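PDB 5LW0: basic helix-loop-helix, putative, expressed from Oryza sativa subsp. japonica, which binds ADP-ribose through its macrodomain, the part present here, and is probably linked to ADP-ribosylation in DNA repair. Local coordinates for residues S88-K93 with F104-G109; R132-G137 with A155-A160. All coordinates share one frame; numbering follows the deposited sequence. Where two conformers were deposited one is given.

Contact 1 of 2, residues S88-K93 with F104-G109; sequences SLVKEK and FFTFVG
The Phe-104 ring presents its edge to helix 85-96: CG1 of Val-90 lies close to the ring plane, 3.7 Å from CZ, the valine side chain standing roughly perpendicular to that of Phe-104. The Phe-104 side chain also touches Leu-77 of strand 74-79, Val-63 of helix 52-69 and Ile-99. Val-90 sends CG1 to the ring because that methyl stands anti to the backbone N (chi1 166°), and the same methyl reaches CG2 of Thr-106 at 4.0 Å. Helix 85-96 is the crossover of the beta-alpha-beta unit 74-79, 85-96, 104-108, and strand 104-108 is the outermost strand on this side of the macrodomain sheet, paired with strand 74-79 through its backbone. The short helix and strand segments run nearly antiparallel, at 156°, with axes 8.9 Å apart. Toward the surface, Lys-91 lays its aliphatic chain across Thr-106, with CG 3.5 Å from OG1 and 3.9 Å from CG2. A bend at chi3 (-113°) keeps CE near the hydroxyl too, 3.6 Å from Thr-106 OG1. Leu-87, one turn earlier on the same helix, also touches the Thr-106 side chain.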
ATOM      1  N   SER A  88       7.461 -13.943   0.062  1.00 14.35           N
ATOM      2  CA  SER A  88       8.087 -15.095   0.713  0.50 14.91           C
ATOM      3  C   SER A  88       8.785 -14.710   2.041  1.00 15.48           C
ATOM      4  O   SER A  88       8.607 -15.372   3.071  1.00 15.61           O
ATOM      5  CB  SER A  88       9.114 -15.752  -0.243  0.50 15.68           C
ATOM      6  OG  SER A  88       9.680 -16.896   0.359  0.50 15.16           O
ATOM      7  N   LEU A  89       9.489 -13.554   2.026  1.00 15.58           N
ATOM      8  CA  LEU A  89      10.133 -13.047   3.200  1.00 15.66           C
ATOM      9  C   LEU A  89       9.163 -12.635   4.238  1.00 14.23           C
ATOM     10  O   LEU A  89       9.323 -12.912   5.430  1.00 16.12           O
ATOM     11  CB  LEU A  89      11.045 -11.874   2.850  1.00 16.19           C
ATOM     12  CG  LEU A  89      12.336 -12.204   2.038  1.00 17.48           C
ATOM     13  CD1 LEU A  89      12.948 -10.980   1.431  1.00 17.95           C
ATOM     14  CD2 LEU A  89      13.316 -12.911   2.912  1.00 20.06           C
ATOM     15  N   VAL A  90       8.115 -11.918   3.825  1.00 13.20           N
ATOM     16  CA  VAL A  90       7.143 -11.482   4.790  1.00 13.54           C
ATOM     17  C   VAL A  90       6.429 -12.651   5.418  1.00 13.79           C
ATOM     18  O   VAL A  90       6.195 -12.662   6.638  1.00 14.98           O
ATOM     19  CB  VAL A  90       6.191 -10.458   4.170  1.00 13.49           C
ATOM     20  CG1 VAL A  90       4.981 -10.234   5.028  1.00 14.13           C
ATOM     21  CG2 VAL A  90       6.925  -9.150   3.934  1.00 13.97           C
ATOM     22  N   LYS A  91       6.080 -13.649   4.628  1.00 14.51           N
ATOM     23  CA  LYS A  91       5.411 -14.872   5.212  1.00 16.61           C
ATOM     24  C   LYS A  91       6.288 -15.489   6.317  1.00 17.43           C
ATOM     25  O   LYS A  91       5.795 -15.850   7.362  1.00 17.44           O
ATOM     26  CB  LYS A  91       5.133 -15.906   4.118  1.00 17.35           C
ATOM     27  CG  LYS A  91       3.962 -15.560   3.284  1.00 21.92           C
ATOM     28  CD  LYS A  91       3.512 -16.786   2.502  1.00 31.06           C
ATOM     29  CE  LYS A  91       3.727 -16.619   1.084  1.00 32.52           C
ATOM     30  NZ  LYS A  91       3.345 -17.872   0.334  1.00 28.28           N
ATOM     31  N   GLU A  92       7.580 -15.622   6.042  1.00 17.54           N
ATOM     32  CA  GLU A  92       8.516 -16.277   6.973  1.00 20.71           C
ATOM     33  C   GLU A  92       8.598 -15.489   8.277  1.00 19.29           C
ATOM     34  O   GLU A  92       8.457 -16.041   9.372  1.00 19.73           O
ATOM     35  CB  GLU A  92       9.919 -16.281   6.384  1.00 26.43           C
ATOM     36  CG  GLU A  92      10.230 -17.339   5.390  1.00 35.51           C
ATOM     37  CD  GLU A  92      11.636 -17.176   4.799  1.00 45.72           C
ATOM     38  OE1 GLU A  92      12.352 -16.225   5.194  1.00 54.63           O
ATOM     39  OE2 GLU A  92      12.020 -17.998   3.945  1.00 56.98           O
ATOM     40  N   LYS A  93       8.692 -14.180   8.133  1.00 18.48           N
ATOM     41  CA  LYS A  93       8.821 -13.306   9.272  1.00 19.24           C
ATOM     42  C   LYS A  93       7.525 -13.149  10.047  1.00 19.31           C
ATOM     43  O   LYS A  93       7.552 -13.073  11.283  1.00 19.15           O
ATOM     44  CB  LYS A  93       9.393 -11.972   8.858  1.00 20.58           C
ATOM     45  CG  LYS A  93      10.813 -12.148   8.290  1.00 21.93           C
ATOM     46  CD  LYS A  93      11.373 -10.901   7.689  1.00 23.37           C
ATOM     47  CE  LYS A  93      12.800 -11.217   7.196  1.00 25.27           C
ATOM     48  NZ  LYS A  93      13.510 -10.044   6.678  1.00 27.68           N
ATOM     49  N   PHE A 104      -3.794 -10.369   9.320  1.00 12.18           N
ATOM     50  CA  PHE A 104      -2.813 -10.045   8.257  1.00 13.16           C
ATOM     51  C   PHE A 104      -2.486 -11.300   7.485  1.00 13.81           C
ATOM     52  O   PHE A 104      -2.216 -12.385   8.081  1.00 15.93           O
ATOM     53  CB  PHE A 104      -1.487  -9.527   8.864  1.00 13.82           C
ATOM     54  CG  PHE A 104      -0.383  -9.401   7.863  1.00 13.44           C
ATOM     55  CD1 PHE A 104      -0.444  -8.395   6.918  1.00 14.53           C
ATOM     56  CD2 PHE A 104       0.582 -10.396   7.749  1.00 14.49           C
ATOM     57  CE1 PHE A 104       0.510  -8.319   5.914  1.00 15.06           C
ATOM     58  CE2 PHE A 104       1.529 -10.349   6.733  1.00 16.46           C
ATOM     59  CZ  PHE A 104       1.475  -9.303   5.808  1.00 15.62           C
ATOM     60  N   PHE A 105      -2.443 -11.183   6.170  1.00 13.18           N
ATOM     61  CA  PHE A 105      -1.923 -12.211   5.338  1.00 13.02           C
ATOM     62  C   PHE A 105      -1.389 -11.662   4.045  1.00 12.66           C
ATOM     63  O   PHE A 105      -1.632 -10.508   3.730  1.00 13.55           O
ATOM     64  CB  PHE A 105      -2.900 -13.365   5.124  1.00 13.41           C
ATOM     65  CG  PHE A 105      -4.226 -12.973   4.635  1.00 13.60           C
ATOM     66  CD1 PHE A 105      -4.478 -12.800   3.272  1.00 15.40           C
ATOM     67  CD2 PHE A 105      -5.264 -12.805   5.527  1.00 15.37           C
ATOM     68  CE1 PHE A 105      -5.756 -12.512   2.811  1.00 15.81           C
ATOM     69  CE2 PHE A 105      -6.533 -12.474   5.085  1.00 14.70           C
ATOM     70  CZ  PHE A 105      -6.777 -12.315   3.709  1.00 17.31           C
ATOM     71  N   THR A 106      -0.650 -12.491   3.304  1.00 13.35           N
ATOM     72  CA  THR A 106      -0.154 -12.091   1.958  1.00 12.56           C
ATOM     73  C   THR A 106      -1.081 -12.684   0.914  1.00 13.12           C
ATOM     74  O   THR A 106      -1.769 -13.702   1.170  1.00 13.43           O
ATOM     75  CB  THR A 106       1.259 -12.580   1.703  1.00 13.61           C
ATOM     76  OG1 THR A 106       1.302 -14.023   1.650  1.00 15.60           O
ATOM     77  CG2 THR A 106       2.255 -12.056   2.736  1.00 14.97           C
ATOM     78  N   PHE A 107      -1.072 -12.118  -0.281  1.00 12.75           N
ATOM     79  CA  PHE A 107      -1.985 -12.547  -1.325  1.00 14.97           C
ATOM     80  C   PHE A 107      -1.348 -12.247  -2.654  1.00 14.31           C
ATOM     81  O   PHE A 107      -0.881 -11.160  -2.880  1.00 15.40           O
ATOM     82  CB  PHE A 107      -3.317 -11.824  -1.178  1.00 13.94           C
ATOM     83  CG  PHE A 107      -4.453 -12.390  -2.024  1.00 15.34           C
ATOM     84  CD1 PHE A 107      -5.183 -13.441  -1.608  1.00 17.36           C
ATOM     85  CD2 PHE A 107      -4.779 -11.773  -3.230  1.00 18.50           C
ATOM     86  CE1 PHE A 107      -6.273 -13.886  -2.377  1.00 18.88           C
ATOM     87  CE2 PHE A 107      -5.855 -12.191  -3.980  1.00 21.53           C
ATOM     88  CZ  PHE A 107      -6.536 -13.295  -3.585  1.00 19.99           C
ATOM     89  N   VAL A 108      -1.381 -13.233  -3.547  1.00 14.64           N
ATOM     90  CA  VAL A 108      -0.870 -13.051  -4.920  1.00 15.19           C
ATOM     91  C   VAL A 108      -1.962 -12.532  -5.825  1.00 16.33           C
ATOM     92  O   VAL A 108      -3.046 -13.141  -5.960  1.00 17.92           O
ATOM     93  CB  VAL A 108      -0.361 -14.366  -5.507  1.00 14.78           C
ATOM     94  CG1 VAL A 108       0.194 -14.132  -6.936  1.00 16.57           C
ATOM     95  CG2 VAL A 108       0.676 -14.968  -4.637  1.00 15.82           C
ATOM     96  N   GLY A 109      -1.711 -11.406  -6.455  1.00 17.02           N
ATOM     97  CA  GLY A 109      -2.700 -10.825  -7.320  1.00 19.55           C
ATOM     98  C   GLY A 109      -2.367  -9.445  -7.783  1.00 18.12           C
ATOM     99  O   GLY A 109      -1.412  -8.855  -7.337  1.00 17.77           O
TER

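Contact 2 of 2, residues R132-G137 with A155-A160; sequences RLKPGG and ATKECA. With AR6 ([(2R,3S,4R,5R)-5-(6-aminopurin-9-yl)-3,4-dihydroxy-oxolan-2-yl]methyl [hydroxy-[[(2R,3S,4R,5S)-3,4,5-trihydroxyoxolan-2-yl]methoxy]phosphoryl] hydrogen phosphate), chain C.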
ATOM      1  N   ARG A 132       4.843  13.892  -6.751  1.00 15.39           N
ATOM      2  CA  ARG A 132       3.960  14.858  -7.419  1.00 15.68           C
ATOM      3  C   ARG A 132       2.537  14.327  -7.574  1.00 16.90           C
ATOM      4  O   ARG A 132       1.654  15.015  -8.104  1.00 19.91           O
ATOM      5  CB  ARG A 132       4.533  15.207  -8.827  1.00 18.23           C
ATOM      6  CG  ARG A 132       5.934  15.803  -8.827  1.00 21.49           C
ATOM      7  CD  ARG A 132       6.319  16.217 -10.289  1.00 25.39           C
ATOM      8  NE  ARG A 132       7.673  16.841 -10.394  1.00 27.49           N
ATOM      9  CZ  ARG A 132       8.840  16.176 -10.559  1.00 33.49           C
ATOM     10  NH1 ARG A 132       8.874  14.834 -10.630  1.00 33.82           N
ATOM     11  NH2 ARG A 132      10.006  16.861 -10.653  1.00 34.42           N
ATOM     12  N   LEU A 133       2.308  13.102  -7.125  1.00 16.28           N
ATOM     13  CA  LEU A 133       0.993  12.410  -7.232  1.00 18.46           C
ATOM     14  C   LEU A 133       0.463  12.351  -8.665  1.00 20.91           C
ATOM     15  O   LEU A 133      -0.698  12.660  -8.911  1.00 23.81           O
ATOM     16  CB  LEU A 133      -0.057  13.057  -6.296  1.00 19.20           C
ATOM     17  CG  LEU A 133       0.316  13.036  -4.812  1.00 20.31           C
ATOM     18  CD1 LEU A 133      -0.713  13.770  -3.961  1.00 26.39           C
ATOM     19  CD2 LEU A 133       0.403  11.610  -4.314  1.00 22.19           C
ATOM     20  N   LYS A 134       1.346  12.043  -9.606  1.00 19.61           N
ATOM     21  CA  LYS A 134       0.972  12.011 -11.014  1.00 22.83           C
ATOM     22  C   LYS A 134       0.796  10.565 -11.469  1.00 24.67           C
ATOM     23  O   LYS A 134       1.420   9.643 -10.906  1.00 23.57           O
ATOM     24  CB  LYS A 134       2.058  12.673 -11.870  1.00 24.72           C
ATOM     25  CG  LYS A 134       2.288  14.123 -11.560  1.00 29.34           C
ATOM     26  CD  LYS A 134       1.167  14.968 -12.085  1.00 30.51           C
ATOM     27  CE  LYS A 134       1.383  16.460 -11.799  1.00 33.98           C
ATOM     28  NZ  LYS A 134       0.095  17.183 -11.853  1.00 38.06           N
ATOM     29  N   PRO A 135      -0.006  10.362 -12.470  1.00 22.51           N
ATOM     30  CA  PRO A 135      -0.157   9.048 -13.098  1.00 24.98           C
ATOM     31  C   PRO A 135       1.046   8.583 -13.847  1.00 25.44           C
ATOM     32  O   PRO A 135       2.013   9.306 -13.976  1.00 26.11           O
ATOM     33  CB  PRO A 135      -1.290   9.261 -14.127  1.00 27.51           C
ATOM     34  CG  PRO A 135      -1.781  10.604 -13.934  1.00 32.15           C
ATOM     35  CD  PRO A 135      -0.768  11.400 -13.200  1.00 28.77           C
ATOM     36  N   GLY A 136       0.964   7.353 -14.354  1.00 27.20           N
ATOM     37  CA  GLY A 136       2.019   6.798 -15.161  1.00 27.92           C
ATOM     38  C   GLY A 136       3.197   6.378 -14.336  1.00 30.01           C
ATOM     39  O   GLY A 136       3.052   6.009 -13.141  1.00 28.57           O
ATOM     40  N   GLY A 137       4.376   6.315 -14.979  1.00 25.83           N
ATOM     41  CA  GLY A 137       5.623   6.001 -14.277  1.00 25.99           C
ATOM     42  C   GLY A 137       5.863   4.514 -14.020  1.00 29.85           C
ATOM     43  O   GLY A 137       6.715   4.149 -13.201  1.00 39.32           O
ATOM     44  N   ALA A 155      -9.928  13.476  -8.040  1.00 22.71           N
ATOM     45  CA  ALA A 155     -10.144  13.356  -6.631  1.00 22.20           C
ATOM     46  C   ALA A 155      -8.876  13.616  -5.846  1.00 20.32           C
ATOM     47  O   ALA A 155      -8.914  14.259  -4.763  1.00 21.54           O
ATOM     48  CB  ALA A 155     -10.695  11.989  -6.320  1.00 20.73           C
ATOM     49  N   THR A 156      -7.755  13.184  -6.381  1.00 20.86           N
ATOM     50  CA  THR A 156      -6.478  13.325  -5.665  1.00 20.59           C
ATOM     51  C   THR A 156      -6.106  14.813  -5.565  1.00 22.43           C
ATOM     52  O   THR A 156      -5.692  15.295  -4.486  1.00 21.85           O
ATOM     53  CB  THR A 156      -5.378  12.537  -6.377  1.00 20.23           C
ATOM     54  OG1 THR A 156      -5.685  11.138  -6.370  1.00 19.32           O
ATOM     55  CG2 THR A 156      -4.052  12.791  -5.752  1.00 22.01           C
ATOM     56  N   LYS A 157      -6.306  15.558  -6.665  1.00 24.56           N
ATOM     57  CA  LYS A 157      -6.015  17.003  -6.682  1.00 29.17           C
ATOM     58  C   LYS A 157      -6.833  17.804  -5.648  1.00 26.88           C
ATOM     59  O   LYS A 157      -6.376  18.813  -5.159  1.00 28.87           O
ATOM     60  CB  LYS A 157      -6.288  17.588  -8.085  1.00 33.35           C
ATOM     61  CG  LYS A 157      -5.250  17.222  -9.104  1.00 39.21           C
ATOM     62  CD  LYS A 157      -5.422  18.106 -10.339  1.00 46.26           C
ATOM     63  CE  LYS A 157      -5.444  17.294 -11.597  1.00 50.08           C
ATOM     64  NZ  LYS A 157      -4.112  16.733 -11.881  1.00 55.54           N
ATOM     65  N   GLU A 158      -8.015  17.318  -5.309  1.00 25.66           N
ATOM     66  CA  GLU A 158      -8.810  17.883  -4.217  1.00 30.26           C
ATOM     67  C   GLU A 158      -8.289  17.617  -2.806  1.00 30.88           C
ATOM     68  O   GLU A 158      -8.630  18.356  -1.874  1.00 34.52           O
ATOM     69  CB  GLU A 158     -10.255  17.427  -4.358  1.00 33.12           C
ATOM     70  CG  GLU A 158     -10.876  17.913  -5.664  1.00 39.17           C
ATOM     71  CD  GLU A 158     -12.140  17.163  -6.074  1.00 49.81           C
ATOM     72  OE1 GLU A 158     -12.534  16.185  -5.399  1.00 45.47           O
ATOM     73  OE2 GLU A 158     -12.734  17.553  -7.111  1.00 60.14           O
ATOM     74  N   CYS A 159      -7.425  16.613  -2.637  1.00 25.62           N
ATOM     75  CA  CYS A 159      -6.911  16.238  -1.305  1.00 24.29           C
ATOM     76  C   CYS A 159      -5.524  16.798  -1.035  1.00 25.58           C
ATOM     77  O   CYS A 159      -5.244  17.230   0.069  1.00 27.54           O
ATOM     78  CB  CYS A 159      -6.911  14.719  -1.165  1.00 24.57           C
ATOM     79  SG  CYS A 159      -8.597  14.059  -1.235  1.00 25.78           S
ATOM     80  N   ALA A 160      -4.616  16.698  -2.005  1.00 22.27           N
ATOM     81  CA  ALA A 160      -3.246  17.109  -1.778  1.00 24.22           C
ATOM     82  C   ALA A 160      -2.558  17.388  -3.110  1.00 25.49           C
ATOM     83  O   ALA A 160      -2.943  16.823  -4.148  1.00 26.31           O
ATOM     84  CB  ALA A 160      -2.480  16.028  -1.012  1.00 26.32           C
TER
HETATM   85  N1  AR6 C 301      -0.567  -5.325  -8.223  1.00 16.95           N
HETATM   86  C2  AR6 C 301       0.122  -5.660  -7.112  1.00 18.03           C
HETATM   87  N3  AR6 C 301       1.396  -5.378  -6.918  1.00 18.91           N
HETATM   88  C4  AR6 C 301       2.110  -4.705  -7.873  1.00 21.42           C
HETATM   89  C5  AR6 C 301       1.471  -4.272  -9.077  1.00 22.40           C
HETATM   90  C6  AR6 C 301       0.046  -4.612  -9.228  1.00 18.89           C
HETATM   91  N6  AR6 C 301      -0.654  -4.260 -10.279  1.00 19.77           N
HETATM   92  N7  AR6 C 301       2.450  -3.602  -9.849  1.00 22.08           N
HETATM   93  C8  AR6 C 301       3.580  -3.595  -9.106  1.00 20.80           C
HETATM   94  N9  AR6 C 301       3.385  -4.251  -7.905  1.00 21.22           N
HETATM   95  PA  AR6 C 301       6.584   0.033  -7.346  1.00 20.24           P
HETATM   96  PB  AR6 C 301       8.105   1.762  -5.456  1.00 19.39           P
HETATM   97  C1' AR6 C 301       4.290  -4.381  -6.783  1.00 20.94           C
HETATM   98  O1A AR6 C 301       7.824   0.057  -8.264  1.00 22.58           O
HETATM   99  O1B AR6 C 301       9.316   0.862  -5.456  1.00 17.94           O
HETATM  100  C1D AR6 C 301       5.973   4.230  -9.336  1.00 39.55           C
HETATM  101  O1D AR6 C 301       5.727   4.107 -10.721  1.00 39.06           O
HETATM  102  C2' AR6 C 301       5.772  -4.574  -7.079  1.00 19.81           C
HETATM  103  O2' AR6 C 301       6.091  -5.926  -7.531  1.00 21.13           O
HETATM  104  O2A AR6 C 301       5.239   0.267  -7.921  1.00 20.34           O
HETATM  105  O2B AR6 C 301       7.627   2.372  -4.172  1.00 18.03           O
HETATM  106  C2D AR6 C 301       5.773   5.715  -8.911  1.00 39.83           C
HETATM  107  O2D AR6 C 301       5.562   6.590 -10.092  1.00 34.94           O
HETATM  108  C3' AR6 C 301       6.381  -4.161  -5.763  1.00 22.37           C
HETATM  109  O3' AR6 C 301       6.415  -5.259  -4.811  1.00 21.52           O
HETATM  110  O3A AR6 C 301       6.794   1.072  -6.110  1.00 19.65           O
HETATM  111  C3D AR6 C 301       7.018   6.077  -8.149  1.00 33.63           C
HETATM  112  O3D AR6 C 301       7.781   6.953  -9.027  1.00 46.89           O
HETATM  113  C4' AR6 C 301       5.431  -3.061  -5.252  1.00 20.37           C
HETATM  114  O4' AR6 C 301       4.275  -3.118  -6.057  1.00 21.19           O
HETATM  115  C4D AR6 C 301       7.759   4.739  -7.917  1.00 30.38           C
HETATM  116  O4D AR6 C 301       7.313   3.798  -8.922  1.00 29.21           O
HETATM  117  C5' AR6 C 301       6.010  -1.671  -5.326  1.00 22.56           C
HETATM  118  O5' AR6 C 301       6.644  -1.425  -6.596  1.00 21.21           O
HETATM  119  C5D AR6 C 301       7.475   4.066  -6.578  1.00 22.87           C
HETATM  120  O5D AR6 C 301       8.411   2.968  -6.487  1.00 20.97           O
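Leu-133 and Thr-156 bring the two backbones nearest each other, with their CA atoms 7.7 Å apart. Residues 132-137 form an irregular loop between strand 124-128 and helix 139-148; residues 155-160 lie on helix 150-159 and run on beyond it. Leu-133 has positive phi and psi (55° and 43°), a left-handed backbone conformation within the loop. The carbonyl O of Thr-156 accepts from both Cys-159 N and Ala-160 N, so two backbone N-H groups share one oxygen.

The side-chain contact is small and mostly apolar. Leu-133 points at the helix and places CD1 3.9 Å from CG2 of Thr-156, while its CB approaches the same methyl at 4.0 Å. CD1 also lies 4.1 Å from CB of Ala-160 and 3.8 Å from Ala-160 O. Thr-156 offers its methyl rather than its hydroxyl because CG2 is anti to the backbone N (chi1 -63° for OG1); OG1 is hydrogen-bonded to Leu-152 O and His-190 NE2. Leu-163 touches Leu-133 as well.

At the exposed margin, the chains of Lys-134 and Lys-157 bring their NZ atoms to 4.2 Å. The loop carbonyls have other partners: Asn-141 ND2 bonds to the O atoms of Lys-134 and Gly-136, Asn-130 ND2 also reaches Lys-134 O, and Gly-137 O lies 2.7 Å from O1D of the bound ADP-ribose. Helix 150-159 is thus joined by a leucine to the loop of the macrodomain that runs on to the distal ribose. Chemically, methyl contacts supply the cohesion, whereas the two ammonium groups, if both are protonated, would repel each other and probably depend on solvent to screen their charges.

How the contacts relate
Contact 1 and contact 2 occupy opposite sides of the centre of the chain, their centres 29 Å apart and their nearest atoms about 16 Å apart, so neither touches the other. They also follow in series along the chain. What relates them is the ADP-ribose between: Gly-109, at the end of segment 104-109, touches the ligand, while Gly-136 and Gly-137 of segment 132-137 belong to the same pocket near its distal ribose. The packed side chains themselves stand back from the ligand, the Val-90 side chain being about 10 Å away. In each case, therefore, a chain segment packed against a helix continues into the binding site.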